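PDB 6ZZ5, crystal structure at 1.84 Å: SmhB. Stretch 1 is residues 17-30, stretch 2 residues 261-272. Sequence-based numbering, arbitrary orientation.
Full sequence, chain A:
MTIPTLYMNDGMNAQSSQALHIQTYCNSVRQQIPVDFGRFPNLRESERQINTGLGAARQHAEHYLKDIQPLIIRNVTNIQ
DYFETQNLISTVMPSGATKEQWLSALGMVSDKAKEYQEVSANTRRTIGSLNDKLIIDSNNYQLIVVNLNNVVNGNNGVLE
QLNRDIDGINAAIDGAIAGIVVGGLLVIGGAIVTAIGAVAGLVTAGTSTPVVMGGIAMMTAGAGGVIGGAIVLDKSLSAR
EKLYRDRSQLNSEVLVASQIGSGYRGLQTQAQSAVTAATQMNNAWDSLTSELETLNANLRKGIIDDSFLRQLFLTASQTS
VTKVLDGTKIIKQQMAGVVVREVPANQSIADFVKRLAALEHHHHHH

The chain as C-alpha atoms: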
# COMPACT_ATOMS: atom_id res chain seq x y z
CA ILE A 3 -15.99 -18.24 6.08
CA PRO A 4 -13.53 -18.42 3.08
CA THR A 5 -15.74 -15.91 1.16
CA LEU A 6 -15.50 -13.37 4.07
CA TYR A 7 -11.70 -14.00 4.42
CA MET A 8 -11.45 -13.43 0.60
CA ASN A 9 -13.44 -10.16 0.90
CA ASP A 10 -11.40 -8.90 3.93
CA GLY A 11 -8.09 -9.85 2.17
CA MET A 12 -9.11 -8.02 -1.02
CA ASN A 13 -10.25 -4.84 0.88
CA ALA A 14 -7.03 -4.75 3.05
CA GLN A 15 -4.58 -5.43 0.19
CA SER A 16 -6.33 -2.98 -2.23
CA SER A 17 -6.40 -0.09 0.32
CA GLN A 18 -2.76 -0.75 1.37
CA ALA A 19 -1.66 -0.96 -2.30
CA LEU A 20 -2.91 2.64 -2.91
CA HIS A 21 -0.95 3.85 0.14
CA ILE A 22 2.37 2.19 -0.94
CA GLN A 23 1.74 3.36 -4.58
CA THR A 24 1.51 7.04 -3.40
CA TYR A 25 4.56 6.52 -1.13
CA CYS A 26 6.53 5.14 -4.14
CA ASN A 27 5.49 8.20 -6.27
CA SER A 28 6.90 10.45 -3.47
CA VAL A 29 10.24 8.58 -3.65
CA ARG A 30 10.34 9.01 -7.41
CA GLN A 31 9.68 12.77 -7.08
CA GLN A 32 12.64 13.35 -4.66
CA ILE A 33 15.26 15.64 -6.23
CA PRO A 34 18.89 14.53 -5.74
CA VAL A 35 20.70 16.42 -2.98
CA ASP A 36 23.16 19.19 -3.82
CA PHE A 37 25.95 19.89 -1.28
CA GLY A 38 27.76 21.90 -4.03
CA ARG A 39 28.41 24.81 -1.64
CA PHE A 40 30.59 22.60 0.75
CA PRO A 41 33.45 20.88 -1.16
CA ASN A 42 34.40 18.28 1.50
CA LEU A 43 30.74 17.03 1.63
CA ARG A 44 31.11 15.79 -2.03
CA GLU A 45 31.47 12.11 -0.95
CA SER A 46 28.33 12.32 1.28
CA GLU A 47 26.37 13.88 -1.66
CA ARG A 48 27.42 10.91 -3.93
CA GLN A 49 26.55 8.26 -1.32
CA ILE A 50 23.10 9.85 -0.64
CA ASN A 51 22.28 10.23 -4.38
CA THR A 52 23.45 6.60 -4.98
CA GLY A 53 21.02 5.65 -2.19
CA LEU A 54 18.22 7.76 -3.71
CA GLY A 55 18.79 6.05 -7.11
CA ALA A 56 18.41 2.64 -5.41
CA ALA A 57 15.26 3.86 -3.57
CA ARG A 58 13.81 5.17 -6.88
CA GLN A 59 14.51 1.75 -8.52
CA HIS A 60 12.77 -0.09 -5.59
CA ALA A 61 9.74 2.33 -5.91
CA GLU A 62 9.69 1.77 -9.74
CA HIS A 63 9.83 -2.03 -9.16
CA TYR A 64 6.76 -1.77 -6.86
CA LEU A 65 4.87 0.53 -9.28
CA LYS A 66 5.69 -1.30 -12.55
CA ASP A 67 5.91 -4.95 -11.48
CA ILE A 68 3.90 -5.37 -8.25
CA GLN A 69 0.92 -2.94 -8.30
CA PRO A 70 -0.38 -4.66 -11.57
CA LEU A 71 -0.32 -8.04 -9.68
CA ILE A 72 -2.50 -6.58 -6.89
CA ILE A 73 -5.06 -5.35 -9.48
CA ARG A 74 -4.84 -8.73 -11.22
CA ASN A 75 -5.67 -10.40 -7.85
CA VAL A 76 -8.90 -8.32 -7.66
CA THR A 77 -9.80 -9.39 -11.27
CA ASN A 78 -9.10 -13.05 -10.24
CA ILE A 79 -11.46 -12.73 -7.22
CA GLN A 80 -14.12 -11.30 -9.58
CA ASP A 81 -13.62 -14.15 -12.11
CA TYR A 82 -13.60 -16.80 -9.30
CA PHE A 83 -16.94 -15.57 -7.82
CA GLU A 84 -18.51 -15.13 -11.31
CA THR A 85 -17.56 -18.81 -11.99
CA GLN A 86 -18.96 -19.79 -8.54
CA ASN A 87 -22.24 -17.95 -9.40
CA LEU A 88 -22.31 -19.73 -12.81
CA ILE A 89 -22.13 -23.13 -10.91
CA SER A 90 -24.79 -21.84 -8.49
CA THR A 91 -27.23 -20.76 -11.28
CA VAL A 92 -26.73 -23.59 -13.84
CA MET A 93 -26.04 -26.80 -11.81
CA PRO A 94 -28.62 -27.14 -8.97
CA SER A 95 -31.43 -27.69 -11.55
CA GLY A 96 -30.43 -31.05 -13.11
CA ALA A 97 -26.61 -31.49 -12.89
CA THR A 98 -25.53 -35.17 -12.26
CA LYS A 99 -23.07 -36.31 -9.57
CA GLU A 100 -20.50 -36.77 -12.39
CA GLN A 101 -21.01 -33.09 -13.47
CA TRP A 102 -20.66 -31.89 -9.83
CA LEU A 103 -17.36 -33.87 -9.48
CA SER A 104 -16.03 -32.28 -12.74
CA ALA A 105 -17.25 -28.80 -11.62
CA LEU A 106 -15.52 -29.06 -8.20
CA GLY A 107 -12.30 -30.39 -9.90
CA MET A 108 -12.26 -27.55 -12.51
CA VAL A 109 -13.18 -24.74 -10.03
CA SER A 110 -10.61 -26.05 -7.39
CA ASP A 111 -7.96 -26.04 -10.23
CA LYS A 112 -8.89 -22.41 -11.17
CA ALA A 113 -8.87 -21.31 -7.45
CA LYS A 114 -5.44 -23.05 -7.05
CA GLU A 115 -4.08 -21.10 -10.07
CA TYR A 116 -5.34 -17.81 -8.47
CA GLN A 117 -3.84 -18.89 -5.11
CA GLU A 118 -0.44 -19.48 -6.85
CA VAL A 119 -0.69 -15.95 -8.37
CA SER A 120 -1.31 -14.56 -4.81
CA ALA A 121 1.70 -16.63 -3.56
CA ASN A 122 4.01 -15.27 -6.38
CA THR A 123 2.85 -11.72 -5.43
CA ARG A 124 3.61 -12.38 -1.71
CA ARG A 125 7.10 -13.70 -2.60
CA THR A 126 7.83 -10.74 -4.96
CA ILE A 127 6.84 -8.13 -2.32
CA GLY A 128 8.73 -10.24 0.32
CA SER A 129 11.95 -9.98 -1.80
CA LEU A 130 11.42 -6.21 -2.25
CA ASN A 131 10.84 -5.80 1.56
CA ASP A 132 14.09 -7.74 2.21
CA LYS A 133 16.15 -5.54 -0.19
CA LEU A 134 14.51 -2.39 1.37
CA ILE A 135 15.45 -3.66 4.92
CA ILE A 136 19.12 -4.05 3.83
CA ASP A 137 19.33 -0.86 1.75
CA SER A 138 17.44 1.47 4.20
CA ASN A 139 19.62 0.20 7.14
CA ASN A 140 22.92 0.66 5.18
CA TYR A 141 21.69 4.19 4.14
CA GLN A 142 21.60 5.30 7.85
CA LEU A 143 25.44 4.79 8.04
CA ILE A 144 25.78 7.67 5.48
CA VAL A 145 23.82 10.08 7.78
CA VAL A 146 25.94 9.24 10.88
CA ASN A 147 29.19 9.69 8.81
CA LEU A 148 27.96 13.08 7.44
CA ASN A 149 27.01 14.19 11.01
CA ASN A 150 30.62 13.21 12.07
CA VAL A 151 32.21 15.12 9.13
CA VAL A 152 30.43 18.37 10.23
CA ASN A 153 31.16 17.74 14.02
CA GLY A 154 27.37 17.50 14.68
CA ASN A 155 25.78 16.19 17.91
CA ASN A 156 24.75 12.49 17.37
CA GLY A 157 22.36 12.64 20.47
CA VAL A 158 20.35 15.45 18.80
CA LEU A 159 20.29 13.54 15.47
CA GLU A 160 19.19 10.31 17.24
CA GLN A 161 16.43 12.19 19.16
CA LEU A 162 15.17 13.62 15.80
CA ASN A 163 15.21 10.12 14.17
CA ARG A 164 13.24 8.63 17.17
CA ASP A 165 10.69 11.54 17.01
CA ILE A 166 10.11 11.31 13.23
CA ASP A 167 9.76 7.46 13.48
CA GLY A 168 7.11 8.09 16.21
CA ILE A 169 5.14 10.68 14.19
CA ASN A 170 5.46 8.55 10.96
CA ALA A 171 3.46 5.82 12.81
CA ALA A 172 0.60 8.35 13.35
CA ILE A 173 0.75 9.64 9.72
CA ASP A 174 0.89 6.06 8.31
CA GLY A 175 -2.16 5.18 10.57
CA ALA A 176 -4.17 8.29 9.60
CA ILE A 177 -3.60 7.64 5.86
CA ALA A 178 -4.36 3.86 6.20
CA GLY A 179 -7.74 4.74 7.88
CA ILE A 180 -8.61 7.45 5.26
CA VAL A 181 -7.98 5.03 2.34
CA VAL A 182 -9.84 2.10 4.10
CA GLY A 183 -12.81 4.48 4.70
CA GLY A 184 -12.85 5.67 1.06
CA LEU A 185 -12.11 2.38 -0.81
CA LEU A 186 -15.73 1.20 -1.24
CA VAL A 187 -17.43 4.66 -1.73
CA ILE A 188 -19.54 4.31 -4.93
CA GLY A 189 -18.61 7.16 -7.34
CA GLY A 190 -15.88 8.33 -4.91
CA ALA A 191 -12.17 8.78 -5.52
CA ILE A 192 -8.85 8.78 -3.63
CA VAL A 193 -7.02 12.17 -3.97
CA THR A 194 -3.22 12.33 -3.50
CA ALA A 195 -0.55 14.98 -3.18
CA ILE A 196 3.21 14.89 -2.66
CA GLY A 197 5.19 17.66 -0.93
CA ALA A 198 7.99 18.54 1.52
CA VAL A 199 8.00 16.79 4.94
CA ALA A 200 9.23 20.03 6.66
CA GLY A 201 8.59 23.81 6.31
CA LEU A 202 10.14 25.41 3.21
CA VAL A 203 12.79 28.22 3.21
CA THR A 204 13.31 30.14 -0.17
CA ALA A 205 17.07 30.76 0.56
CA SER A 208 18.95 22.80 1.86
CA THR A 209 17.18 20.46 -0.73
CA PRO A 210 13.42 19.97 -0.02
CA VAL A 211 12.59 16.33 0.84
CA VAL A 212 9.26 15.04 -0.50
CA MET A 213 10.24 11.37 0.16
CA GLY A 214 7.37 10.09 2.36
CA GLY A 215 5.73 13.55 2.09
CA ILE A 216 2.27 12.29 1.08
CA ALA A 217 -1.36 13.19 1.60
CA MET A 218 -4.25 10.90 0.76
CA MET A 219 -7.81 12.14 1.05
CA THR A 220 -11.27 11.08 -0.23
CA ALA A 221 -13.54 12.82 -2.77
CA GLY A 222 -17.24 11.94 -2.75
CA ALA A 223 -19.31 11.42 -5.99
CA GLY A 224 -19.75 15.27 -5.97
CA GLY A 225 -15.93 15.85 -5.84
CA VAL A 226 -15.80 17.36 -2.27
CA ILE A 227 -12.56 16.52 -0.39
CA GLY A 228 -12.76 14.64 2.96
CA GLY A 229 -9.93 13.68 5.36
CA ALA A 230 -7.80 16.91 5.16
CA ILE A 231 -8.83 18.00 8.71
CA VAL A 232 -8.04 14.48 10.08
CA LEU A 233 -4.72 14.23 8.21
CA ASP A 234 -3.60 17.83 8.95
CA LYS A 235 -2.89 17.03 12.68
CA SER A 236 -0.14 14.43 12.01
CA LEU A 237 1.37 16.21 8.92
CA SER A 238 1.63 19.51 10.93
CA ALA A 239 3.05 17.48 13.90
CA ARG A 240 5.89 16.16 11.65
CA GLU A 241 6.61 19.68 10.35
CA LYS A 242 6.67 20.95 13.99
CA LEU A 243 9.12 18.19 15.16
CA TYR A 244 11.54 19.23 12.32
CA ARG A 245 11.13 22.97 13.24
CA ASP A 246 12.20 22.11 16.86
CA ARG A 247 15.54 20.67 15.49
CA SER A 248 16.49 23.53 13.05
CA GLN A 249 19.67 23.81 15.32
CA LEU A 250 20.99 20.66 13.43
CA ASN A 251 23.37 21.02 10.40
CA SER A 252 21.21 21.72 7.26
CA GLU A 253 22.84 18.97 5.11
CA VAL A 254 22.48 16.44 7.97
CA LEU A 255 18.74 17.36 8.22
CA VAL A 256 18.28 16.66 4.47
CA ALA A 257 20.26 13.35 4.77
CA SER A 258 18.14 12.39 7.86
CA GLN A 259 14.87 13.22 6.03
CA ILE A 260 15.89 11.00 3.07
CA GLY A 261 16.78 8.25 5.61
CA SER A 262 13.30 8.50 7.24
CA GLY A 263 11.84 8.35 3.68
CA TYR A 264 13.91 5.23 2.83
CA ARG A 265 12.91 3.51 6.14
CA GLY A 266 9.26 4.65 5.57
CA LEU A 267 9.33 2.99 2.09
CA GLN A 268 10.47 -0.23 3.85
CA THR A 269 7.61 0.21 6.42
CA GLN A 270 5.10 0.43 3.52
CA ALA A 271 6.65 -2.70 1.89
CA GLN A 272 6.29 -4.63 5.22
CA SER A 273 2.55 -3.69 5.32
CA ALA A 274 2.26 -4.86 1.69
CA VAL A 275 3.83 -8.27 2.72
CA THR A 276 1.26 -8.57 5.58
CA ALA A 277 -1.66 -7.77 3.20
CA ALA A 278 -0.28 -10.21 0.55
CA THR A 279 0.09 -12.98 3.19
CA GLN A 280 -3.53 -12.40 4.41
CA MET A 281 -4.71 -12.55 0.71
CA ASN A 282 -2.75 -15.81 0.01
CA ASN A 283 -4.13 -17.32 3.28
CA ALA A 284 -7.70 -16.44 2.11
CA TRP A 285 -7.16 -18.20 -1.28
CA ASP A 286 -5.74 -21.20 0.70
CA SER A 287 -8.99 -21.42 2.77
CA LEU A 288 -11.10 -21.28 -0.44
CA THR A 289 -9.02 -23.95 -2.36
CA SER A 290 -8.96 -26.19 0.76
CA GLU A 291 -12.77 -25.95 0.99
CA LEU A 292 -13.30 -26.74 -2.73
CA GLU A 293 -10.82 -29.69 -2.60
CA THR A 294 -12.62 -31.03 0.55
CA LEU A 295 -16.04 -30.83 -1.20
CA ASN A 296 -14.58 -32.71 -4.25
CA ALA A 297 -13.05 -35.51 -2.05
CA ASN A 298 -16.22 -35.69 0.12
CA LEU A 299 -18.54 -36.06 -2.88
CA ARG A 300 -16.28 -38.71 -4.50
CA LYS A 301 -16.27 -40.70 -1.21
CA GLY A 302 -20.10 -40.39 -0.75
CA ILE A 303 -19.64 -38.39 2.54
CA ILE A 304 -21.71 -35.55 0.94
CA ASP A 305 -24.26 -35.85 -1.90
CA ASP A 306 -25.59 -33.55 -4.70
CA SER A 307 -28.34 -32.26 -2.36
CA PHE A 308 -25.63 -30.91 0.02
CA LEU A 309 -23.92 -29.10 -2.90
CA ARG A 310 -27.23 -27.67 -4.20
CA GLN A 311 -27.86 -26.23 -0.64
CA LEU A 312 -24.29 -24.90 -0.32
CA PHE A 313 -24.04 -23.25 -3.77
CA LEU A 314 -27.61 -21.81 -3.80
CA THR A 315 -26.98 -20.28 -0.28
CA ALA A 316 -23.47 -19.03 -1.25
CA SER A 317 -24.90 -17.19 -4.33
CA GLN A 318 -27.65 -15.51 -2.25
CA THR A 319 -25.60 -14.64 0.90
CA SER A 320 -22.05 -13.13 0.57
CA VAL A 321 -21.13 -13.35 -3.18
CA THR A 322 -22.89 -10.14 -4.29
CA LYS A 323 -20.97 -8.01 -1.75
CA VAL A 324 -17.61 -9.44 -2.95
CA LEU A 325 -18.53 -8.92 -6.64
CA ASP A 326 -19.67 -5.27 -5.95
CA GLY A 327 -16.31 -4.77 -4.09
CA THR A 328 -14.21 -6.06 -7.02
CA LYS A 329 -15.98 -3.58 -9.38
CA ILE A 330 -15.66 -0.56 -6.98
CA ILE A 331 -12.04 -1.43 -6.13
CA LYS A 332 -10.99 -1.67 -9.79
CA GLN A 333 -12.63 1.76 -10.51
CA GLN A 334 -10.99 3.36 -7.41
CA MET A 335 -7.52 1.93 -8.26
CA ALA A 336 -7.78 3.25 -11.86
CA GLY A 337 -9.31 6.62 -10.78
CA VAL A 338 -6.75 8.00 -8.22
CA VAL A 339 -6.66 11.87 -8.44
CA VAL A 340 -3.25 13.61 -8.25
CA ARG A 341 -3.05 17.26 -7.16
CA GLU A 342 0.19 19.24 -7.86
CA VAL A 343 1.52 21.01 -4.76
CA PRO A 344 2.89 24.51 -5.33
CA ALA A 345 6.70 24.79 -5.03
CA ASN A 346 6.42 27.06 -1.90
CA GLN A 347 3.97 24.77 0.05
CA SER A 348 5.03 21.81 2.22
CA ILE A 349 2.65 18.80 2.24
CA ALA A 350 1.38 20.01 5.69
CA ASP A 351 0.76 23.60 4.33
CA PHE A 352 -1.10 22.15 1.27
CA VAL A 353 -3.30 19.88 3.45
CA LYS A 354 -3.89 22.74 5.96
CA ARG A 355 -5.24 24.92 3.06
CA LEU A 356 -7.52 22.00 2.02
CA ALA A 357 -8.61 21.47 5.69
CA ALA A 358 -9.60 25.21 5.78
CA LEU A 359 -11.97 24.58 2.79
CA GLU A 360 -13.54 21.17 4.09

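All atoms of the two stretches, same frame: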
# COMPACT_ATOMS: atom_id res chain seq x y z
N SER A 17 -6.53 -1.39 -0.39
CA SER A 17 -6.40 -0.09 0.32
C SER A 17 -4.91 0.15 0.61
O SER A 17 -4.41 1.23 0.28
CB SER A 17 -7.24 -0.06 1.57
OG SER A 17 -6.96 -1.15 2.39
N GLN A 18 -4.22 -0.88 1.08
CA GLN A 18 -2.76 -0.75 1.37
C GLN A 18 -1.99 -0.46 0.09
O GLN A 18 -1.05 0.36 0.13
CB GLN A 18 -2.21 -1.96 2.10
CG GLN A 18 -0.87 -1.68 2.77
CD GLN A 18 0.28 -1.78 1.80
OE1 GLN A 18 0.24 -2.55 0.83
NE2 GLN A 18 1.34 -1.03 2.08
N ALA A 19 -2.35 -1.11 -1.02
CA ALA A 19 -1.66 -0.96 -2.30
C ALA A 19 -1.70 0.52 -2.75
O ALA A 19 -0.71 0.99 -3.30
CB ALA A 19 -2.21 -1.90 -3.33
N LEU A 20 -2.81 1.20 -2.56
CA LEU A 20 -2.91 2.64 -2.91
C LEU A 20 -1.99 3.50 -2.05
O LEU A 20 -1.38 4.46 -2.55
CB LEU A 20 -4.35 3.09 -2.74
CG LEU A 20 -5.32 2.50 -3.78
CD1 LEU A 20 -6.67 3.07 -3.57
CD2 LEU A 20 -4.86 2.78 -5.19
N HIS A 21 -1.83 3.11 -0.81
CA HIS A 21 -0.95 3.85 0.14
C HIS A 21 0.51 3.67 -0.31
O HIS A 21 1.25 4.67 -0.49
CB HIS A 21 -1.22 3.32 1.55
CG HIS A 21 -0.52 4.05 2.65
ND1 HIS A 21 -0.74 3.75 4.01
CD2 HIS A 21 0.34 5.09 2.60
CE1 HIS A 21 0.02 4.57 4.73
NE2 HIS A 21 0.70 5.39 3.88
N ILE A 22 0.98 2.42 -0.48
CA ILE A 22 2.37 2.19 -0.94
C ILE A 22 2.57 2.78 -2.35
O ILE A 22 3.63 3.38 -2.59
CB ILE A 22 2.82 0.71 -0.81
CG1 ILE A 22 4.29 0.56 -1.24
CG2 ILE A 22 1.94 -0.28 -1.57
CD1 ILE A 22 4.91 -0.77 -0.87
N GLN A 23 1.57 2.75 -3.23
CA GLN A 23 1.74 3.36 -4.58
C GLN A 23 2.05 4.88 -4.44
O GLN A 23 3.05 5.38 -5.04
CB GLN A 23 0.46 3.21 -5.40
CG GLN A 23 0.52 3.93 -6.71
CD GLN A 23 -0.73 3.67 -7.51
OE1 GLN A 23 -1.80 4.03 -7.10
NE2 GLN A 23 -0.57 3.10 -8.68
N THR A 24 1.28 5.59 -3.63
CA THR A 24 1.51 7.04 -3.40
C THR A 24 2.89 7.25 -2.77
O THR A 24 3.60 8.18 -3.18
CB THR A 24 0.43 7.63 -2.50
OG1 THR A 24 -0.82 7.36 -3.15
CG2 THR A 24 0.57 9.12 -2.33
N TYR A 25 3.24 6.44 -1.77
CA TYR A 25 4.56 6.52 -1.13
C TYR A 25 5.65 6.40 -2.18
O TYR A 25 6.63 7.20 -2.15
CB TYR A 25 4.70 5.51 0.00
CG TYR A 25 5.70 5.93 1.05
CD1 TYR A 25 7.06 5.89 0.78
CD2 TYR A 25 5.29 6.35 2.30
CE1 TYR A 25 7.99 6.35 1.71
CE2 TYR A 25 6.20 6.80 3.25
CZ TYR A 25 7.55 6.77 2.95
OH TYR A 25 8.38 7.21 3.92
N CYS A 26 5.55 5.39 -3.05
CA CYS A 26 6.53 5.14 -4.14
C CYS A 26 6.62 6.37 -5.06
O CYS A 26 7.73 6.70 -5.51
CB CYS A 26 6.17 3.88 -4.95
SG CYS A 26 6.50 2.38 -4.01
N ASN A 27 5.49 6.98 -5.41
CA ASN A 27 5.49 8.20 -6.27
C ASN A 27 6.29 9.32 -5.57
O ASN A 27 7.02 10.10 -6.26
CB ASN A 27 4.05 8.65 -6.60
CG ASN A 27 3.35 7.72 -7.54
OD1 ASN A 27 4.00 7.11 -8.35
ND2 ASN A 27 2.03 7.70 -7.49
N SER A 28 6.20 9.39 -4.25
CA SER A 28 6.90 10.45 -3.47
C SER A 28 8.41 10.21 -3.53
O SER A 28 9.18 11.21 -3.66
CB SER A 28 6.43 10.58 -2.05
OG SER A 28 6.97 9.58 -1.17
N VAL A 29 8.81 8.94 -3.56
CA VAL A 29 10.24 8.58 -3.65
C VAL A 29 10.73 8.98 -5.01
O VAL A 29 11.81 9.50 -5.10
CB VAL A 29 10.46 7.07 -3.36
CG1 VAL A 29 11.90 6.62 -3.62
CG2 VAL A 29 10.03 6.72 -1.97
N ARG A 30 9.94 8.70 -6.03
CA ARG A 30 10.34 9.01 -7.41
C ARG A 30 10.27 10.50 -7.69
O ARG A 30 10.81 10.90 -8.76
CB ARG A 30 9.52 8.21 -8.42
CG ARG A 30 9.90 6.74 -8.27
CD ARG A 30 9.36 5.83 -9.29
NE ARG A 30 9.50 6.22 -10.67
CZ ARG A 30 10.56 5.95 -11.43
NH1 ARG A 30 11.65 5.40 -10.93
NH2 ARG A 30 10.51 6.24 -12.70
N GLY A 261 16.71 9.50 4.83
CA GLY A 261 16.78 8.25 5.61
C GLY A 261 15.41 7.84 6.15
O GLY A 261 15.05 6.65 6.05
N SER A 262 14.65 8.77 6.70
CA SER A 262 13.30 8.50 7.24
C SER A 262 12.41 8.09 6.06
O SER A 262 11.65 7.18 6.26
CB SER A 262 12.70 9.68 7.96
OG SER A 262 13.51 10.05 9.05
N GLY A 263 12.60 8.70 4.88
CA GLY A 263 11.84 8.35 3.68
C GLY A 263 12.17 6.94 3.21
O GLY A 263 11.27 6.24 2.76
N TYR A 264 13.43 6.55 3.29
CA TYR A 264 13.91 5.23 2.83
C TYR A 264 13.35 4.18 3.81
O TYR A 264 12.81 3.13 3.36
CB TYR A 264 15.43 5.25 2.71
CG TYR A 264 16.07 4.34 1.69
CD1 TYR A 264 15.42 3.24 1.16
CD2 TYR A 264 17.34 4.61 1.22
CE1 TYR A 264 16.00 2.43 0.22
CE2 TYR A 264 17.91 3.84 0.21
CZ TYR A 264 17.25 2.74 -0.28
OH TYR A 264 17.79 1.97 -1.26
N ARG A 265 13.47 4.44 5.11
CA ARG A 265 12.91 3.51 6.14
C ARG A 265 11.40 3.44 5.99
O ARG A 265 10.88 2.35 6.11
CB ARG A 265 13.40 3.91 7.55
CG ARG A 265 14.85 3.43 7.70
CD ARG A 265 15.53 3.60 9.08
NE ARG A 265 15.65 5.03 9.31
CZ ARG A 265 14.83 5.78 10.05
NH1 ARG A 265 13.81 5.20 10.66
NH2 ARG A 265 15.07 7.08 10.16
N GLY A 266 10.74 4.57 5.73
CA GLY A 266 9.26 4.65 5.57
C GLY A 266 8.82 3.84 4.36
O GLY A 266 7.73 3.17 4.42
N LEU A 267 9.64 3.81 3.29
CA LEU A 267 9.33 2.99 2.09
C LEU A 267 9.41 1.51 2.50
O LEU A 267 8.48 0.74 2.14
CB LEU A 267 10.29 3.32 0.95
CG LEU A 267 10.11 2.49 -0.30
CD1 LEU A 267 8.70 2.61 -0.87
CD2 LEU A 267 11.16 2.87 -1.32
N GLN A 268 10.39 1.14 3.30
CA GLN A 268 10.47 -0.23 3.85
C GLN A 268 9.24 -0.56 4.72
O GLN A 268 8.64 -1.64 4.54
CB GLN A 268 11.77 -0.49 4.60
CG GLN A 268 11.88 -1.98 4.97
CD GLN A 268 11.30 -2.25 6.34
OE1 GLN A 268 11.58 -1.49 7.25
NE2 GLN A 268 10.57 -3.34 6.47
N THR A 269 8.81 0.37 5.55
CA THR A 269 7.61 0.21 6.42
C THR A 269 6.39 -0.10 5.54
O THR A 269 5.64 -1.07 5.84
CB THR A 269 7.35 1.42 7.33
OG1 THR A 269 8.53 1.48 8.13
CG2 THR A 269 6.13 1.25 8.19
N GLN A 270 6.22 0.65 4.45
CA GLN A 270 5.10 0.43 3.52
C GLN A 270 5.23 -0.97 2.90
O GLN A 270 4.20 -1.68 2.75
CB GLN A 270 5.10 1.51 2.46
CG GLN A 270 4.91 2.90 3.03
CD GLN A 270 3.49 2.96 3.53
OE1 GLN A 270 2.54 2.63 2.82
NE2 GLN A 270 3.36 3.20 4.80
N ALA A 271 6.43 -1.39 2.54
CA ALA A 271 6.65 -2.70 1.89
C ALA A 271 6.30 -3.82 2.88
O ALA A 271 5.71 -4.81 2.44
CB ALA A 271 8.06 -2.85 1.36
N GLN A 272 6.61 -3.63 4.16
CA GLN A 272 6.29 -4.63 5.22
C GLN A 272 4.76 -4.79 5.28
O GLN A 272 4.27 -5.92 5.33
CB GLN A 272 6.94 -4.27 6.53
CG GLN A 272 6.76 -5.34 7.63
CD GLN A 272 7.66 -6.53 7.38
OE1 GLN A 272 8.88 -6.40 7.40
NE2 GLN A 272 7.08 -7.66 7.06
O HOH W 1 1.08 1.05 4.07

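The most unusual feature of this contact is a tyrosine whose hydroxyl lands on a glycine, Gly-266, where the helix has no side chain. Tyr-25 points straight at the second stretch, and its OH comes to 3.2 Å from the CA of Gly-266. An ideal CB built on Gly-266 would lie 1.9 Å from Tyr-25 OH, a clash, so the hydroxyl can sit here because Gly-266 has no side chain. Gly-263, one turn earlier, also lines the pocket: its O lies 3.3 Å from Tyr-25 OH, near the plane of the ring and within hydrogen-bonding reach, though the hydroxyl proton has another possible acceptor.

The rest of the socket is built from Leu-267 and Gln-270. Tyr-25 CE1 packs 3.9 Å from Leu-267 CB, while Gln-270 lays its aliphatic portion over one face of the ring, CG standing 4.0 Å from the ring centroid and 30° off its normal. This CH-pi contact lets a polar residue do apolar work with its methylene before its amide reaches further along the interface.

The two helices run nearly antiparallel, at 159° between their directions, with axes 9.7 Å apart at closest approach. The knob-and-hole pattern is reciprocal: Tyr-25 enters the second helix, and Gln-270 enters the first, among Gln-18, His-21, Ile-22 and Tyr-25. Gln-270 has the largest covered area of any residue here, 125 Å², and the CA atoms of Ile-22 and Gln-270 are 5.5 Å apart. With chi1 and chi2 both m, its side chain folds so that OE1 lies over one face of the His-21 ring, 3.3 Å from CD2. His-21 NE2 is 3.5 Å from that OE1, but the angle is too poor for a hydrogen bond.

A water links Gln-270 to Gln-18. It donates to Gln-270 OE1 at 2.5 Å and accepts from Gln-18 NE2 at 2.9 Å, bridging two amides whose NE2 of Gln-18 and OE1 of Gln-270 are 3.9 Å apart. The CA-to-CB bond of Gln-18 points sideways, yet the end of the side chain comes nearer and brings NE2 to 3.0 Å from Gln-270 O.

Apolar contacts continue from there toward Val-29. Ile-22 CD1 reaches Ala-271 CB at 4.4 Å. Farther along, Leu-267 serves two partners: its CD1 lies 3.8 Å from Cys-26 SG, and its CD2 4.1 Å from Val-29 CG2. Here the aromatic knob lands where the backbone carries glycines, and a folded glutamine fills the reciprocal hole.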